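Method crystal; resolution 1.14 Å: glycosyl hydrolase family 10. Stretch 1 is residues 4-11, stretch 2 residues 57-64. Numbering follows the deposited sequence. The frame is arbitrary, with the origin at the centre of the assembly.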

ATOM      1  N   VAL A   4       9.715   0.134  15.654  1.00  9.66           N
ATOM      2  CA  VAL A   4       8.557  -0.321  14.874  1.00 10.13           C
ATOM      3  C   VAL A   4       7.273  -0.255  15.733  1.00 10.08           C
ATOM      4  O   VAL A   4       7.180  -0.975  16.773  1.00 12.18           O
ATOM      5  CB  VAL A   4       8.756  -1.708  14.346  1.00 10.05           C
ATOM      6  CG1 VAL A   4       7.543  -2.221  13.582  1.00 11.49           C
ATOM      7  CG2 VAL A   4       9.996  -1.683  13.406  1.00 11.36           C
ATOM      8  N   ASP A   5       6.383   0.601  15.380  1.00  8.83           N
ATOM      9  CA  ASP A   5       5.064   0.670  16.031  1.00  9.65           C
ATOM     10  C   ASP A   5       4.156  -0.436  15.540  1.00  9.28           C
ATOM     11  O   ASP A   5       3.340  -0.992  16.350  1.00 10.72           O
ATOM     12  CB  ASP A   5       4.406   2.035  15.728  1.00 10.95           C
ATOM     13  CG  ASP A   5       5.122   3.148  16.298  1.00 12.33           C
ATOM     14  OD1 ASP A   5       4.937   3.322  17.553  1.00 15.16           O
ATOM     15  OD2 ASP A   5       5.854   3.852  15.663  1.00 14.00           O
ATOM     16  N   TYR A   6       4.213  -0.781  14.265  1.00  8.73           N
ATOM     17  CA  TYR A   6       3.262  -1.691  13.585  1.00  8.58           C
ATOM     18  C   TYR A   6       3.955  -2.342  12.435  1.00  8.22           C
ATOM     19  O   TYR A   6       4.700  -1.635  11.663  1.00  8.69           O
ATOM     20  CB  TYR A   6       2.068  -0.901  13.094  1.00  9.05           C
ATOM     21  CG  TYR A   6       1.061  -1.612  12.241  1.00  8.72           C
ATOM     22  CD1 TYR A   6       1.289  -1.849  10.933  1.00  9.39           C
ATOM     23  CD2 TYR A   6      -0.175  -2.050  12.755  1.00  9.15           C
ATOM     24  CE1 TYR A   6       0.385  -2.568  10.136  1.00  9.12           C
ATOM     25  CE2 TYR A   6      -1.124  -2.683  11.946  1.00  8.58           C
ATOM     26  CZ  TYR A   6      -0.828  -2.949  10.654  1.00  8.19           C
ATOM     27  OH  TYR A   6      -1.717  -3.580   9.804  1.00  8.91           O
ATOM     28  N   GLU A   7       3.716  -3.590  12.193  1.00  8.40           N
ATOM     29  CA  GLU A   7       4.175  -4.249  10.953  1.00  8.98           C
ATOM     30  C   GLU A   7       3.113  -5.220  10.496  1.00  9.47           C
ATOM     31  O   GLU A   7       2.535  -6.008  11.307  1.00 11.34           O
ATOM     32  CB  GLU A   7       5.443  -5.012  11.190  1.00 13.62           C
ATOM     33  CG  GLU A   7       5.936  -5.996  10.158  1.00 17.01           C
ATOM     34  CD  GLU A   7       6.969  -6.871  10.815  1.00 23.82           C
ATOM     35  OE1 GLU A   7       8.086  -6.450  10.757  1.00 25.75           O
ATOM     36  OE2 GLU A   7       6.660  -7.875  11.437  1.00 30.68           O
ATOM     37  N   ILE A   8       2.946  -5.349   9.214  1.00  9.24           N
ATOM     38  CA  ILE A   8       2.223  -6.556   8.532  1.00  9.69           C
ATOM     39  C   ILE A   8       3.273  -7.034   7.544  1.00 10.13           C
ATOM     40  O   ILE A   8       3.815  -6.252   6.690  1.00 10.90           O
ATOM     41  CB  ILE A   8       0.923  -6.146   7.906  1.00 12.15           C
ATOM     42  CG1 ILE A   8       0.108  -7.336   7.391  1.00 15.91           C
ATOM     43  CG2 ILE A   8       0.936  -5.026   6.885  1.00 13.63           C
ATOM     44  CD1 ILE A   8      -0.508  -8.150   8.516  1.00 17.64           C
ATOM     45  N   ASP A   9       3.651  -8.307   7.607  1.00 10.30           N
ATOM     46  CA  ASP A   9       4.675  -8.899   6.814  1.00 11.27           C
ATOM     47  C   ASP A   9       4.059  -9.993   5.939  1.00 10.37           C
ATOM     48  O   ASP A   9       3.742 -11.116   6.406  1.00 11.79           O
ATOM     49  CB  ASP A   9       5.808  -9.422   7.688  1.00 14.70           C
ATOM     50  CG  ASP A   9       6.865 -10.107   6.914  1.00 17.13           C
ATOM     51  OD1 ASP A   9       6.935 -10.036   5.673  1.00 19.65           O
ATOM     52  OD2 ASP A   9       7.768 -10.769   7.557  1.00 24.52           O
ATOM     53  N   TYR A  10       3.901  -9.762   4.642  1.00  9.46           N
ATOM     54  CA  TYR A  10       3.242 -10.656   3.711  1.00  9.82           C
ATOM     55  C   TYR A  10       4.154 -11.830   3.328  1.00 12.36           C
ATOM     56  O   TYR A  10       3.684 -12.796   2.690  1.00 13.89           O
ATOM     57  CB  TYR A  10       2.740  -9.961   2.485  1.00  9.28           C
ATOM     58  CG  TYR A  10       1.668  -8.934   2.822  1.00  9.42           C
ATOM     59  CD1 TYR A  10       0.416  -9.326   3.294  1.00  9.16           C
ATOM     60  CD2 TYR A  10       1.899  -7.591   2.673  1.00  8.86           C
ATOM     61  CE1 TYR A  10      -0.527  -8.415   3.612  1.00  9.16           C
ATOM     62  CE2 TYR A  10       0.910  -6.657   3.003  1.00  9.37           C
ATOM     63  CZ  TYR A  10      -0.316  -7.067   3.479  1.00  9.17           C
ATOM     64  OH  TYR A  10      -1.313  -6.173   3.765  1.00  9.93           O
ATOM     65  N   SER A  11       5.395 -11.821   3.819  1.00 13.77           N
ATOM     66  CA  SER A  11       6.311 -12.962   3.697  1.00 18.63           C
ATOM     67  C   SER A  11       5.594 -14.121   4.216  1.00 17.67           C
ATOM     68  O   SER A  11       5.819 -15.261   3.668  1.00 22.35           O
ATOM     69  CB  SER A  11       7.657 -12.762   4.502  1.00 22.04           C
ATOM     70  OG  SER A  11       8.379 -11.489   4.172  1.00 22.50           O
ATOM     71  N   HIS A  57      -6.512  -1.432   1.041  1.00  8.44           N
ATOM     72  CA  HIS A  57      -5.700  -1.185   2.255  1.00  8.40           C
ATOM     73  C   HIS A  57      -4.575  -2.166   2.251  1.00  8.50           C
ATOM     74  O   HIS A  57      -4.739  -3.391   2.037  1.00  9.35           O
ATOM     75  CB  HIS A  57      -6.525  -1.410   3.517  1.00  8.72           C
ATOM     76  CG  HIS A  57      -7.629  -0.410   3.716  1.00  9.44           C
ATOM     77  ND1 HIS A  57      -8.478  -0.525   4.806  1.00 10.39           N
ATOM     78  CD2 HIS A  57      -8.017   0.680   2.992  1.00 10.71           C
ATOM     79  CE1 HIS A  57      -9.369   0.458   4.728  1.00 10.98           C
ATOM     80  NE2 HIS A  57      -9.133   1.188   3.654  1.00 10.67           N
ATOM     81  N   THR A  58      -3.365  -1.685   2.537  1.00  8.42           N
ATOM     82  CA  THR A  58      -2.186  -2.560   2.706  1.00  8.72           C
ATOM     83  C   THR A  58      -1.789  -2.730   4.141  1.00  7.89           C
ATOM     84  O   THR A  58      -0.913  -3.594   4.458  1.00  9.27           O
ATOM     85  CB  THR A  58      -1.023  -2.033   1.848  1.00  8.67           C
ATOM     86  OG1 THR A  58      -0.737  -0.687   2.206  1.00  9.66           O
ATOM     87  CG2 THR A  58      -1.279  -2.145   0.395  1.00  9.59           C
ATOM     88  N   ALA A  59      -2.430  -2.017   5.050  1.00  8.63           N
ATOM     89  CA  ALA A  59      -2.281  -2.101   6.507  1.00  7.77           C
ATOM     90  C   ALA A  59      -3.527  -1.411   7.089  1.00  8.28           C
ATOM     91  O   ALA A  59      -4.179  -0.612   6.404  1.00  8.59           O
ATOM     92  CB  ALA A  59      -1.014  -1.395   6.997  1.00  8.83           C
ATOM     93  N   ASP A  60      -3.823  -1.703   8.347  1.00  8.47           N
ATOM     94  CA  ASP A  60      -5.056  -1.184   8.984  1.00  8.71           C
ATOM     95  C   ASP A  60      -4.851  -1.198  10.469  1.00  8.81           C
ATOM     96  O   ASP A  60      -3.813  -1.668  10.986  1.00  9.45           O
ATOM     97  CB  ASP A  60      -6.216  -2.162   8.566  1.00 10.71           C
ATOM     98  CG  ASP A  60      -7.599  -1.657   8.805  1.00 11.60           C
ATOM     99  OD1 ASP A  60      -7.785  -0.547   9.208  1.00 11.58           O
ATOM    100  OD2 ASP A  60      -8.498  -2.573   8.621  1.00 12.33           O
ATOM    101  N   ASN A  61      -5.806  -0.630  11.214  1.00  9.10           N
ATOM    102  CA  ASN A  61      -5.751  -0.681  12.678  1.00 10.22           C
ATOM    103  C   ASN A  61      -4.474  -0.006  13.185  1.00  9.59           C
ATOM    104  O   ASN A  61      -3.846  -0.483  14.152  1.00  9.96           O
ATOM    105  CB  ASN A  61      -5.822  -2.151  13.201  1.00 12.06           C
ATOM    106  CG  ASN A  61      -6.810  -3.035  12.428  1.00 11.38           C
ATOM    107  OD1 ASN A  61      -6.455  -3.725  11.554  1.00 11.51           O
ATOM    108  ND2 ASN A  61      -8.105  -2.859  12.771  1.00 13.37           N
ATOM    109  N   LEU A  62      -4.088   1.100  12.588  1.00  9.26           N
ATOM    110  CA  LEU A  62      -2.774   1.673  12.891  1.00  9.65           C
ATOM    111  C   LEU A  62      -2.709   2.302  14.250  1.00  9.60           C
ATOM    112  O   LEU A  62      -3.680   3.021  14.647  1.00 11.60           O
ATOM    113  CB  LEU A  62      -2.380   2.645  11.803  1.00  9.91           C
ATOM    114  CG  LEU A  62      -2.259   2.116  10.385  1.00  9.35           C
ATOM    115  CD1 LEU A  62      -1.939   3.260   9.433  1.00 10.89           C
ATOM    116  CD2 LEU A  62      -1.254   0.980  10.279  1.00  9.59           C
ATOM    117  N   PRO A  63      -1.587   2.257  14.923  1.00  9.56           N
ATOM    118  CA  PRO A  63      -1.457   2.806  16.313  1.00 10.66           C
ATOM    119  C   PRO A  63      -0.912   4.202  16.224  1.00 14.15           C
ATOM    120  O   PRO A  63       0.347   4.405  16.699  1.00 19.90           O
ATOM    121  CB  PRO A  63      -0.432   1.902  16.937  1.00 10.21           C
ATOM    122  CG  PRO A  63       0.524   1.595  15.759  1.00 10.91           C
ATOM    123  CD  PRO A  63      -0.445   1.386  14.601  1.00  9.75           C
ATOM    124  N   ILE A  64      -1.346   5.072  15.405  1.00 11.30           N
ATOM    125  CA  ILE A  64      -0.844   6.412  15.213  1.00 10.49           C
ATOM    126  C   ILE A  64      -1.766   7.430  15.895  1.00 10.94           C
ATOM    127  O   ILE A  64      -2.970   7.262  15.958  1.00 11.77           O
ATOM    128  CB  ILE A  64      -0.528   6.735  13.754  1.00 12.39           C
ATOM    129  CG1 ILE A  64      -1.739   6.680  12.873  1.00 12.59           C
ATOM    130  CG2 ILE A  64       0.621   5.885  13.176  1.00 12.95           C
ATOM    131  CD1 ILE A  64      -1.470   6.894  11.353  1.00 14.60           C
TER
HETATM  132  O   HOH W   1       2.286   3.818  18.137  1.00 27.85           O
HETATM  133  O   HOH W   2      -3.851  -4.786  10.961  1.00  9.79           O

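A methyl group sits almost exactly on the axis of an aromatic ring in this contact: Leu62 CD2 lies 3.7 Å from the centroid of the Tyr6 ring and only 4° off the ring normal, a CH-pi geometry close to ideal. It illustrates a general principle, that a tyrosine can serve two chemistries at once, its ring packing against carbon while its hydroxyl satisfies the backbone. Tyr6 belongs to a strand, whereas the segment it meets has no regular structure where they touch, so side chains rather than a ladder of backbone hydrogen bonds join the two. Their end-to-end directions differ by 159°, and the pairing runs accordingly from Asp5 near Pro63 to Ile8 near Ala59.

Around the same ring, Tyr6 CE1 approaches Ala59 CB at 3.6 Å, and Tyr6 CB meets Pro63 CD at 3.7 Å. At the polar end, Asp60 N donates to Tyr6 OH over 3.2 Å; the N-H...O angle of 173° makes this long bond nearly straight. Water 2 extends the network, lying 2.7 Å from Tyr6 OH and donating to Asn61 OD1 at 2.9 Å.

The alternation of the strand brings Ile8 to the same side, while Glu7 points away. Ile8 CG2 packs 4.1 Å from Ala59 CB and comes within 3.4 Å of Thr58 O. That carbonyl finds its polar partner in a second tyrosine: Tyr10 OH donates to Thr58 O at 2.7 Å, with the oxygen near the plane of the Tyr10 ring, at its edge. The two tyrosines thus use their hydroxyls in complementary ways, Tyr6 accepting from a backbone amide and Tyr10 donating to a backbone carbonyl.

At the other end, Asp5 CB rests 3.9 Å from Pro63 CG, and water 1 bridges Asp5 OD1 at 2.8 Å and Pro63 O at 2.5 Å.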